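Local coordinates for AP endonuclease, family protein 2 (Mycobacterium smegmatis, PDB 5TNV) that binds magnesium in a xylose isomerase-like TIM barrel and may act as an endonuclease, at residues Arg59-Asp73 against Glu96-Ser108. Numbering follows the deposited sequence.
Sequences RQVRELGFDHIDPTD and EGLAISSISMTRS
The D70 carboxylate grips S102 and S104 through both oxygens. OD2 accepts from S102 OG and S104 OG, each at 2.7 Å, and the two hydroxyls arrive from opposite faces of the carboxylate plane. OD1 uses its syn lone pair for S104 N (2.8 Å) and also takes T72 N, which makes an Asx turn. CG stands anti to the backbone N (chi1 -180°), which carries the carboxylate across to the serines. Four bonds thus fix this buried group. S104 OG also bonds H252, a magnesium ligand, so S104 is second-shell and D70 probably steadies it from behind. Further on, D73 OD1 takes T106 N at 2.9 Å, while OD2 takes S108 OG at 2.8 Å. In the parallel pairing, I69 N bonds A99 O at 2.9 Å. On one face of the sheet I69 CG1 meets I100 CG1 at 3.7 Å, and I69 CG2 rests on L98 CD1.

The helix end is looser and more open to solvent. R59 grips E96 side-on, NE to OE1 and NH2 to OE2, with the guanidinium and carboxylate planes 41° apart. R62 lays one guanidinium face over G97 O, and a water links that oxygen to D67 OD1.

Helix 83-95 completes the beta-alpha-beta unit between strands 68-70 and 99-104. Strand 29-32 flanks the first strand, strand 137-141 the second, and L58 of helix 51-63 packs on I69 and L98.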
loop_
_atom_site.group_PDB
_atom_site.type_symbol
_atom_site.label_atom_id
_atom_site.label_comp_id
_atom_site.label_asym_id
_atom_site.label_seq_id
_atom_site.Cartn_x
_atom_site.Cartn_y
_atom_site.Cartn_z
ATOM N N ARG A 59 -22.151 13.531 -3.961
ATOM C CA ARG A 59 -21.910 12.987 -5.313
ATOM C C ARG A 59 -20.544 12.325 -5.401
ATOM O O ARG A 59 -20.395 11.304 -6.080
ATOM C CB ARG A 59 -22.014 14.116 -6.316
ATOM C CG ARG A 59 -22.086 13.656 -7.770
ATOM C CD ARG A 59 -22.370 14.829 -8.702
ATOM N NE ARG A 59 -23.684 15.412 -8.362
ATOM C CZ ARG A 59 -24.035 16.666 -8.618
ATOM N NH1 ARG A 59 -23.235 17.474 -9.277
ATOM N NH2 ARG A 59 -25.228 17.092 -8.253
ATOM N N GLN A 60 -19.529 12.911 -4.761
ATOM C CA GLN A 60 -18.200 12.323 -4.799
ATOM C C GLN A 60 -18.209 10.919 -4.200
ATOM O O GLN A 60 -17.431 10.049 -4.631
ATOM C CB GLN A 60 -17.199 13.196 -4.031
ATOM C CG GLN A 60 -16.935 14.532 -4.711
ATOM C CD GLN A 60 -15.888 15.291 -3.946
ATOM O OE1 GLN A 60 -14.741 14.842 -3.815
ATOM N NE2 GLN A 60 -16.252 16.423 -3.402
ATOM N N VAL A 61 -19.010 10.723 -3.167
ATOM C CA VAL A 61 -19.145 9.438 -2.477
ATOM C C VAL A 61 -19.855 8.435 -3.381
ATOM O O VAL A 61 -19.398 7.302 -3.562
ATOM C CB VAL A 61 -19.868 9.675 -1.139
ATOM C CG1 VAL A 61 -20.056 8.353 -0.441
ATOM C CG2 VAL A 61 -19.111 10.654 -0.286
ATOM N N ARG A 62 -20.992 8.837 -3.977
ATOM C CA ARG A 62 -21.707 7.940 -4.901
ATOM C C ARG A 62 -20.852 7.581 -6.104
ATOM O O ARG A 62 -20.885 6.431 -6.554
ATOM C CB ARG A 62 -22.995 8.658 -5.356
ATOM C CG ARG A 62 -23.829 7.821 -6.326
ATOM C CD ARG A 62 -24.310 6.532 -5.664
ATOM N NE ARG A 62 -25.235 5.839 -6.530
ATOM C CZ ARG A 62 -25.589 4.599 -6.284
ATOM N NH1 ARG A 62 -25.123 3.945 -5.220
ATOM N NH2 ARG A 62 -26.419 3.983 -7.073
ATOM N N GLU A 63 -20.095 8.539 -6.649
ATOM C CA GLU A 63 -19.203 8.269 -7.780
ATOM C C GLU A 63 -18.220 7.129 -7.516
ATOM O O GLU A 63 -17.801 6.465 -8.467
ATOM C CB GLU A 63 -18.379 9.531 -8.117
ATOM C CG GLU A 63 -19.201 10.578 -8.880
ATOM C CD GLU A 63 -18.524 11.938 -8.936
ATOM O OE1 GLU A 63 -17.548 12.184 -8.187
ATOM O OE2 GLU A 63 -18.997 12.781 -9.761
ATOM N N LEU A 64 -17.855 6.943 -6.279
ATOM C CA LEU A 64 -16.902 5.904 -5.866
ATOM C C LEU A 64 -17.584 4.602 -5.472
ATOM O O LEU A 64 -16.892 3.662 -5.039
ATOM C CB LEU A 64 -15.958 6.447 -4.801
ATOM C CG LEU A 64 -14.962 7.462 -5.301
ATOM C CD1 LEU A 64 -14.341 8.231 -4.148
ATOM C CD2 LEU A 64 -13.905 6.801 -6.145
ATOM N N GLY A 65 -18.896 4.491 -5.631
ATOM C CA GLY A 65 -19.594 3.246 -5.581
ATOM C C GLY A 65 -20.448 3.000 -4.355
ATOM O O GLY A 65 -21.175 2.009 -4.260
ATOM N N PHE A 66 -20.413 3.913 -3.374
ATOM C CA PHE A 66 -21.207 3.698 -2.161
ATOM C C PHE A 66 -22.699 3.793 -2.428
ATOM O O PHE A 66 -23.158 4.567 -3.264
ATOM C CB PHE A 66 -20.860 4.767 -1.121
ATOM C CG PHE A 66 -19.531 4.530 -0.462
ATOM C CD1 PHE A 66 -19.483 3.696 0.663
ATOM C CD2 PHE A 66 -18.357 5.095 -0.906
ATOM C CE1 PHE A 66 -18.278 3.414 1.298
ATOM C CE2 PHE A 66 -17.143 4.816 -0.283
ATOM C CZ PHE A 66 -17.122 3.968 0.787
ATOM N N ASP A 67 -23.458 2.996 -1.673
ATOM C CA ASP A 67 -24.898 3.112 -1.503
ATOM C C ASP A 67 -25.284 3.802 -0.197
ATOM O O ASP A 67 -26.376 4.362 -0.111
ATOM C CB ASP A 67 -25.541 1.724 -1.518
ATOM C CG ASP A 67 -25.438 1.021 -2.837
ATOM O OD1 ASP A 67 -25.712 1.605 -3.844
ATOM O OD2 ASP A 67 -25.133 -0.179 -2.844
ATOM N N HIS A 68 -24.430 3.720 0.819
ATOM C CA HIS A 68 -24.726 4.218 2.136
ATOM C C HIS A 68 -23.635 5.163 2.625
ATOM O O HIS A 68 -22.437 5.011 2.271
ATOM C CB HIS A 68 -24.898 3.084 3.154
ATOM C CG HIS A 68 -26.117 2.281 2.914
ATOM N ND1 HIS A 68 -26.137 1.150 2.146
ATOM C CD2 HIS A 68 -27.380 2.527 3.372
ATOM C CE1 HIS A 68 -27.373 0.684 2.118
ATOM N NE2 HIS A 68 -28.160 1.480 2.833
ATOM N N ILE A 69 -24.030 6.093 3.504
ATOM C CA ILE A 69 -23.150 6.977 4.230
ATOM C C ILE A 69 -23.489 6.931 5.707
ATOM O O ILE A 69 -24.589 6.516 6.123
ATOM C CB ILE A 69 -23.199 8.435 3.717
ATOM C CG1 ILE A 69 -24.523 9.094 4.085
ATOM C CG2 ILE A 69 -22.878 8.515 2.255
ATOM C CD1 ILE A 69 -24.542 10.596 4.030
ATOM N N ASP A 70 -22.535 7.408 6.483
ATOM C CA ASP A 70 -22.695 7.753 7.897
ATOM C C ASP A 70 -22.290 9.215 7.966
ATOM O O ASP A 70 -21.143 9.550 7.750
ATOM C CB ASP A 70 -21.869 6.871 8.791
ATOM C CG ASP A 70 -21.996 7.178 10.272
ATOM O OD1 ASP A 70 -22.121 8.365 10.650
ATOM O OD2 ASP A 70 -21.965 6.175 11.060
ATOM N N PRO A 71 -23.267 10.129 8.213
ATOM C CA PRO A 71 -22.932 11.564 8.152
ATOM C C PRO A 71 -22.021 12.013 9.296
ATOM O O PRO A 71 -21.497 13.126 9.220
ATOM C CB PRO A 71 -24.306 12.227 8.270
ATOM C CG PRO A 71 -25.087 11.271 9.121
ATOM C CD PRO A 71 -24.665 9.906 8.599
ATOM N N THR A 72 -21.886 11.206 10.322
ATOM C CA THR A 72 -21.232 11.619 11.583
ATOM C C THR A 72 -21.971 12.800 12.162
ATOM O O THR A 72 -23.121 13.071 11.788
ATOM C CB THR A 72 -19.708 11.796 11.464
ATOM O OG1 THR A 72 -19.362 13.086 10.874
ATOM C CG2 THR A 72 -19.060 10.689 10.682
ATOM N N ASP A 73 -21.348 13.510 13.107
ATOM C CA ASP A 73 -21.742 14.823 13.585
ATOM C C ASP A 73 -20.681 15.851 13.270
ATOM O O ASP A 73 -20.792 17.014 13.728
ATOM C CB ASP A 73 -22.059 14.835 15.088
ATOM C CG ASP A 73 -20.894 14.491 15.950
ATOM O OD1 ASP A 73 -19.830 14.207 15.404
ATOM O OD2 ASP A 73 -21.030 14.475 17.197
ATOM N N GLU A 96 -28.870 12.129 -4.892
ATOM C CA GLU A 96 -27.507 11.687 -5.155
ATOM C C GLU A 96 -27.319 10.194 -4.984
ATOM O O GLU A 96 -26.203 9.673 -5.126
ATOM C CB GLU A 96 -26.515 12.487 -4.290
ATOM C CG GLU A 96 -26.525 13.977 -4.625
ATOM C CD GLU A 96 -26.196 14.373 -6.030
ATOM O OE1 GLU A 96 -25.403 13.699 -6.716
ATOM O OE2 GLU A 96 -26.733 15.439 -6.458
ATOM N N GLY A 97 -28.389 9.450 -4.757
ATOM C CA GLY A 97 -28.357 7.985 -4.796
ATOM C C GLY A 97 -27.843 7.327 -3.532
ATOM O O GLY A 97 -27.286 6.248 -3.620
ATOM N N LEU A 98 -27.994 7.942 -2.395
ATOM C CA LEU A 98 -27.442 7.471 -1.142
ATOM C C LEU A 98 -28.511 7.371 -0.048
ATOM O O LEU A 98 -29.600 7.936 -0.132
ATOM C CB LEU A 98 -26.310 8.416 -0.690
ATOM C CG LEU A 98 -25.099 8.412 -1.657
ATOM C CD1 LEU A 98 -24.184 9.590 -1.355
ATOM C CD2 LEU A 98 -24.309 7.116 -1.556
ATOM N N ALA A 99 -28.142 6.651 0.999
ATOM C CA ALA A 99 -28.979 6.475 2.185
ATOM C C ALA A 99 -28.067 6.422 3.418
ATOM O O ALA A 99 -26.887 6.093 3.299
ATOM C CB ALA A 99 -29.823 5.223 2.030
ATOM N N ILE A 100 -28.620 6.738 4.582
ATOM C CA ILE A 100 -27.891 6.713 5.835
ATOM C C ILE A 100 -28.192 5.402 6.579
ATOM O O ILE A 100 -29.344 5.142 6.921
ATOM C CB ILE A 100 -28.217 7.905 6.717
ATOM C CG1 ILE A 100 -27.708 9.197 6.053
ATOM C CG2 ILE A 100 -27.651 7.737 8.090
ATOM C CD1 ILE A 100 -28.167 10.481 6.695
ATOM N N SER A 101 -27.142 4.613 6.861
ATOM C CA SER A 101 -27.280 3.370 7.609
ATOM C C SER A 101 -26.912 3.492 9.075
ATOM O O SER A 101 -27.361 2.664 9.898
ATOM C CB SER A 101 -26.473 2.251 6.932
ATOM O OG SER A 101 -25.154 2.683 6.658
ATOM N N SER A 102 -26.111 4.480 9.449
ATOM C CA SER A 102 -25.657 4.677 10.818
ATOM C C SER A 102 -25.306 6.162 10.982
ATOM O O SER A 102 -24.990 6.822 9.985
ATOM C CB SER A 102 -24.438 3.802 11.124
ATOM O OG SER A 102 -23.373 4.037 10.225
ATOM N N ILE A 103 -25.348 6.633 12.214
ATOM C CA ILE A 103 -24.922 7.999 12.533
ATOM C C ILE A 103 -23.915 7.906 13.695
ATOM O O ILE A 103 -24.286 7.508 14.798
ATOM C CB ILE A 103 -26.078 8.930 12.895
ATOM C CG1 ILE A 103 -27.141 8.951 11.818
ATOM C CG2 ILE A 103 -25.528 10.312 13.224
ATOM C CD1 ILE A 103 -28.410 9.718 12.177
ATOM N N SER A 104 -22.686 8.315 13.426
ATOM C CA SER A 104 -21.581 8.231 14.385
ATOM C C SER A 104 -21.181 9.582 14.906
ATOM O O SER A 104 -20.570 10.393 14.215
ATOM C CB SER A 104 -20.353 7.558 13.739
ATOM O OG SER A 104 -20.641 6.208 13.385
ATOM N N MET A 105 -21.460 9.831 16.188
ATOM C CA MET A 105 -20.965 11.012 16.858
ATOM C C MET A 105 -19.473 10.878 17.056
ATOM O O MET A 105 -19.017 9.785 17.341
ATOM C CB MET A 105 -21.686 11.191 18.193
ATOM C CG MET A 105 -23.167 11.430 18.059
ATOM S SD MET A 105 -24.041 11.486 19.627
ATOM C CE MET A 105 -23.533 13.013 20.451
ATOM N N THR A 106 -18.748 11.977 16.953
ATOM C CA THR A 106 -17.287 11.826 17.001
ATOM C C THR A 106 -16.825 12.224 18.372
ATOM O O THR A 106 -17.071 11.629 19.409
ATOM C CB THR A 106 -16.701 12.551 15.783
ATOM O OG1 THR A 106 -17.012 13.965 15.787
ATOM C CG2 THR A 106 -17.285 11.958 14.494
ATOM N N ARG A 107 -16.040 13.082 18.740
ATOM C CA ARG A 107 -15.477 13.892 19.758
ATOM C C ARG A 107 -16.560 14.768 20.419
ATOM O O ARG A 107 -16.449 15.957 20.564
ATOM C CB ARG A 107 -14.268 14.677 19.247
ATOM C CG ARG A 107 -13.179 13.713 18.711
ATOM C CD ARG A 107 -11.909 14.433 18.253
ATOM N NE ARG A 107 -11.030 13.478 17.582
ATOM C CZ ARG A 107 -10.298 12.567 18.203
ATOM N NH1 ARG A 107 -10.243 12.515 19.523
ATOM N NH2 ARG A 107 -9.592 11.716 17.478
ATOM N N SER A 108 -17.602 14.066 20.840
ATOM C CA SER A 108 -18.829 14.600 21.402
ATOM C C SER A 108 -19.273 13.741 22.565
ATOM O O SER A 108 -20.363 13.180 22.598
ATOM C CB SER A 108 -19.931 14.661 20.346
ATOM O OG SER A 108 -19.483 15.432 19.271
HETATM O O HOH W 1 -28.026 3.674 -4.040
#